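Local coordinates for protein 5'-tyrosyl-DNA phosphodiesterase (Caenorhabditis elegans, PDB 4FVA) that belongs to the endonuclease/exonuclease/phosphatase family of the DNase I-like clan and carries a magnesium ion in its metal site, at residues L118-S129 against G157-N167. Numbering follows the deposited sequence.
With MLI (malonate ion), chain G.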
loop_
_atom_site.group_PDB
_atom_site.type_symbol
_atom_site.label_atom_id
_atom_site.label_comp_id
_atom_site.label_asym_id
_atom_site.label_seq_id
_atom_site.Cartn_x
_atom_site.Cartn_y
_atom_site.Cartn_z
ATOM N N LEU A 118 -18.476 2.627 11.017
ATOM C CA LEU A 118 -17.133 3.063 11.360
ATOM C C LEU A 118 -16.512 3.974 10.305
ATOM O O LEU A 118 -16.428 3.628 9.124
ATOM C CB LEU A 118 -16.258 1.840 11.614
ATOM C CG LEU A 118 -14.895 2.123 12.214
ATOM C CD1 LEU A 118 -15.080 3.142 13.309
ATOM C CD2 LEU A 118 -14.348 0.836 12.803
ATOM N N LYS A 119 -16.114 5.164 10.745
ATOM C CA LYS A 119 -15.445 6.126 9.883
ATOM C C LYS A 119 -14.070 5.581 9.540
ATOM O O LYS A 119 -13.362 5.089 10.422
ATOM C CB LYS A 119 -15.321 7.474 10.589
ATOM C CG LYS A 119 -14.871 8.604 9.698
ATOM C CD LYS A 119 -16.023 9.094 8.812
ATOM C CE LYS A 119 -15.637 10.325 8.003
ATOM N NZ LYS A 119 -16.790 10.852 7.226
ATOM N N VAL A 120 -13.698 5.641 8.260
ATOM C CA VAL A 120 -12.411 5.105 7.818
ATOM C C VAL A 120 -11.711 6.078 6.889
ATOM O O VAL A 120 -12.322 6.559 5.939
ATOM C CB VAL A 120 -12.575 3.767 7.070
ATOM C CG1 VAL A 120 -11.214 3.226 6.681
ATOM C CG2 VAL A 120 -13.326 2.764 7.924
ATOM N N PHE A 121 -10.448 6.381 7.180
ATOM C CA PHE A 121 -9.597 7.161 6.275
ATOM C C PHE A 121 -8.509 6.258 5.708
ATOM O O PHE A 121 -7.829 5.547 6.454
ATOM C CB PHE A 121 -8.969 8.368 6.990
ATOM C CG PHE A 121 -9.957 9.458 7.333
ATOM C CD1 PHE A 121 -10.762 9.356 8.463
ATOM C CD2 PHE A 121 -10.050 10.602 6.533
ATOM C CE1 PHE A 121 -11.680 10.374 8.783
ATOM C CE2 PHE A 121 -10.944 11.622 6.841
ATOM C CZ PHE A 121 -11.766 11.506 7.971
ATOM N N LEU A 122 -8.358 6.287 4.387
ATOM C CA LEU A 122 -7.364 5.477 3.698
ATOM C C LEU A 122 -6.402 6.427 3.016
ATOM O O LEU A 122 -6.825 7.239 2.190
ATOM C CB LEU A 122 -8.032 4.577 2.650
ATOM C CG LEU A 122 -9.133 3.645 3.180
ATOM C CD1 LEU A 122 -9.741 2.772 2.075
ATOM C CD2 LEU A 122 -8.558 2.798 4.304
ATOM N N LEU A 123 -5.121 6.328 3.359
ATOM C CA LEU A 123 -4.088 7.170 2.766
ATOM C C LEU A 123 -3.001 6.307 2.123
ATOM O O LEU A 123 -2.274 5.592 2.814
ATOM C CB LEU A 123 -3.479 8.093 3.821
ATOM C CG LEU A 123 -4.431 9.084 4.512
ATOM C CD1 LEU A 123 -5.200 8.431 5.660
ATOM C CD2 LEU A 123 -3.658 10.303 4.995
ATOM N N ASN A 124 -2.914 6.384 0.798
ATOM C CA ASN A 124 -2.023 5.555 -0.000
ATOM C C ASN A 124 -1.018 6.435 -0.729
ATOM O O ASN A 124 -1.400 7.428 -1.379
ATOM C CB ASN A 124 -2.864 4.744 -1.006
ATOM C CG ASN A 124 -2.032 3.801 -1.864
ATOM O OD1 ASN A 124 -0.924 3.417 -1.493
ATOM N ND2 ASN A 124 -2.573 3.422 -3.033
ATOM N N THR A 125 0.260 6.073 -0.642
ATOM C CA THR A 125 1.288 6.868 -1.287
ATOM C C THR A 125 2.415 6.009 -1.812
ATOM O O THR A 125 2.568 4.858 -1.428
ATOM C CB THR A 125 1.872 7.959 -0.353
ATOM O OG1 THR A 125 2.660 8.879 -1.122
ATOM C CG2 THR A 125 2.751 7.318 0.733
ATOM N N HIS A 126 3.186 6.589 -2.717
ATOM C CA HIS A 126 4.401 5.979 -3.223
ATOM C C HIS A 126 5.478 7.048 -3.079
ATOM O O HIS A 126 5.604 7.904 -3.952
ATOM C CB HIS A 126 4.213 5.615 -4.698
ATOM C CG HIS A 126 5.396 4.939 -5.321
ATOM N ND1 HIS A 126 5.477 4.685 -6.671
ATOM C CD2 HIS A 126 6.555 4.484 -4.777
ATOM C CE1 HIS A 126 6.633 4.091 -6.938
ATOM N NE2 HIS A 126 7.301 3.955 -5.808
ATOM N N LEU A 127 6.243 7.020 -1.985
ATOM C CA LEU A 127 7.169 8.127 -1.710
ATOM C C LEU A 127 8.372 8.158 -2.659
ATOM O O LEU A 127 8.731 7.135 -3.253
ATOM C CB LEU A 127 7.634 8.104 -0.249
ATOM C CG LEU A 127 6.499 8.217 0.779
ATOM C CD1 LEU A 127 7.062 8.392 2.200
ATOM C CD2 LEU A 127 5.541 9.348 0.399
ATOM N N GLU A 128 8.993 9.332 -2.798
ATOM C CA GLU A 128 10.085 9.516 -3.752
ATOM C C GLU A 128 11.092 8.365 -3.715
ATOM O O GLU A 128 11.465 7.866 -2.648
ATOM C CB GLU A 128 10.790 10.863 -3.525
ATOM C CG GLU A 128 11.308 11.539 -4.805
ATOM C CD GLU A 128 10.216 12.244 -5.603
ATOM O OE1 GLU A 128 9.029 12.221 -5.186
ATOM O OE2 GLU A 128 10.541 12.842 -6.650
ATOM N N SER A 129 11.506 7.929 -4.899
ATOM C CA SER A 129 12.350 6.742 -5.063
ATOM C C SER A 129 13.855 7.078 -5.034
ATOM O O SER A 129 14.258 8.200 -5.382
ATOM C CB SER A 129 11.996 6.048 -6.384
ATOM O OG SER A 129 10.593 5.820 -6.512
ATOM N N GLY A 157 -12.072 8.372 17.259
ATOM C CA GLY A 157 -12.815 7.145 17.052
ATOM C C GLY A 157 -12.743 6.571 15.645
ATOM O O GLY A 157 -13.250 5.475 15.409
ATOM N N ALA A 158 -12.160 7.307 14.699
ATOM C CA ALA A 158 -12.040 6.786 13.331
ATOM C C ALA A 158 -10.908 5.774 13.171
ATOM O O ALA A 158 -9.921 5.799 13.913
ATOM C CB ALA A 158 -11.864 7.916 12.319
ATOM N N LEU A 159 -11.053 4.894 12.187
ATOM C CA LEU A 159 -9.940 4.038 11.771
ATOM C C LEU A 159 -9.165 4.781 10.694
ATOM O O LEU A 159 -9.754 5.262 9.720
ATOM C CB LEU A 159 -10.456 2.732 11.176
ATOM C CG LEU A 159 -10.472 1.476 12.037
ATOM C CD1 LEU A 159 -10.920 0.271 11.207
ATOM C CD2 LEU A 159 -9.097 1.246 12.625
ATOM N N VAL A 160 -7.857 4.919 10.885
ATOM C CA VAL A 160 -7.019 5.564 9.885
ATOM C C VAL A 160 -5.917 4.589 9.442
ATOM O O VAL A 160 -5.153 4.073 10.277
ATOM C CB VAL A 160 -6.387 6.871 10.433
ATOM C CG1 VAL A 160 -5.536 7.533 9.373
ATOM C CG2 VAL A 160 -7.471 7.838 10.916
ATOM N N PHE A 161 -5.836 4.334 8.136
ATOM C CA PHE A 161 -4.760 3.504 7.579
ATOM C C PHE A 161 -3.881 4.332 6.649
ATOM O O PHE A 161 -4.356 4.893 5.649
ATOM C CB PHE A 161 -5.320 2.288 6.817
ATOM C CG PHE A 161 -6.094 1.336 7.695
ATOM C CD1 PHE A 161 -5.445 0.589 8.661
ATOM C CD2 PHE A 161 -7.479 1.213 7.565
ATOM C CE1 PHE A 161 -6.151 -0.278 9.490
ATOM C CE2 PHE A 161 -8.202 0.342 8.387
ATOM C CZ PHE A 161 -7.529 -0.407 9.354
ATOM N N PHE A 162 -2.597 4.398 6.968
ATOM C CA PHE A 162 -1.647 5.085 6.097
ATOM C C PHE A 162 -0.486 4.188 5.691
ATOM O O PHE A 162 0.126 3.543 6.546
ATOM C CB PHE A 162 -1.086 6.329 6.767
ATOM C CG PHE A 162 0.152 6.836 6.103
ATOM C CD1 PHE A 162 0.087 7.452 4.857
ATOM C CD2 PHE A 162 1.386 6.642 6.691
ATOM C CE1 PHE A 162 1.247 7.898 4.224
ATOM C CE2 PHE A 162 2.549 7.088 6.070
ATOM C CZ PHE A 162 2.476 7.713 4.830
ATOM N N GLY A 163 -0.178 4.151 4.391
ATOM C CA GLY A 163 0.971 3.395 3.926
ATOM C C GLY A 163 1.110 3.332 2.412
ATOM O O GLY A 163 0.634 4.212 1.679
ATOM N N GLY A 164 1.767 2.273 1.954
ATOM C CA GLY A 164 2.065 2.077 0.555
ATOM C C GLY A 164 3.525 1.725 0.416
ATOM O O GLY A 164 4.141 1.146 1.327
ATOM N N ASP A 165 4.096 2.094 -0.721
ATOM C CA ASP A 165 5.521 1.933 -0.929
ATOM C C ASP A 165 6.188 3.199 -0.446
ATOM O O ASP A 165 6.165 4.210 -1.141
ATOM C CB ASP A 165 5.838 1.703 -2.404
ATOM C CG ASP A 165 7.328 1.488 -2.653
ATOM O OD1 ASP A 165 8.125 1.642 -1.699
ATOM O OD2 ASP A 165 7.702 1.183 -3.806
ATOM N N LEU A 166 6.725 3.171 0.772
ATOM C CA LEU A 166 7.314 4.381 1.355
ATOM C C LEU A 166 8.820 4.523 1.047
ATOM O O LEU A 166 9.428 5.554 1.365
ATOM C CB LEU A 166 7.053 4.445 2.866
ATOM C CG LEU A 166 5.605 4.192 3.305
ATOM C CD1 LEU A 166 5.426 4.443 4.803
ATOM C CD2 LEU A 166 4.655 5.082 2.494
ATOM N N ASN A 167 9.419 3.497 0.443
ATOM C CA ASN A 167 10.824 3.580 0.032
ATOM C C ASN A 167 11.774 3.958 1.159
ATOM O O ASN A 167 12.816 4.583 0.919
ATOM C CB ASN A 167 10.993 4.551 -1.137
ATOM C CG ASN A 167 10.814 3.871 -2.482
ATOM O OD1 ASN A 167 11.368 2.796 -2.715
ATOM N ND2 ASN A 167 10.017 4.478 -3.357
HETATM C C1 MLI G . 10.300 2.855 -8.480
HETATM C C2 MLI G . 10.811 1.764 -9.351
HETATM C C3 MLI G . 10.145 2.444 -7.057
HETATM O O6 MLI G . 12.048 1.617 -9.539
HETATM O O7 MLI G . 9.993 1.005 -9.932
HETATM O O8 MLI G . 10.116 3.356 -6.183
HETATM O O9 MLI G . 10.028 1.223 -6.749
#
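L122 and F161 lie side by side on one face of two neighbouring parallel strands, CD2 of the leucine resting 3.8 Å from ring atom CD2 of the phenylalanine, at the ring's edge. V120 CG1 reaches the same edge, so the flat ring fills the hollow between two branched aliphatic neighbours. On the opposite face L123 is the bump: its CD1 drops beside V160 CG1, while its CB meets the F162 ring edge in plane. F162 CE1 in turn meets T125 CG2, which is pressed unusually tightly against L166 CD2 (3.4 Å). Between the strands runs a regular ladder of backbone bonds, such as F161 N to F121 O at 2.9 Å, which weakens at D165 N to T125 O. Here the chain turns at G164, where a side chain would collide with T125 O; only glycine suits.

Beyond the corner L127 and L166 still pack side by side, but the face carrying H126 and D165 is polar. H126, its CG anti to the backbone N (chi1 -178°), lays its imidazole alongside the D165 carboxylate, their planes 20° apart, although D165 OD2 takes its hydrogen bond from N20 ND2. N167 suits its place because its amide ND2 has two hydrogens to give: one bond goes to L127 O (3.0 Å), another to malonate O8, which H126 NE2 also grips at 2.9 Å.

The pair forms the two strands of a right-handed beta-alpha-beta crossover: helix 134-154 packs on F121 and F162, strand 47-53 on L122 and N124, and strands 107-115 and 212-221 flank the pair within the sheet.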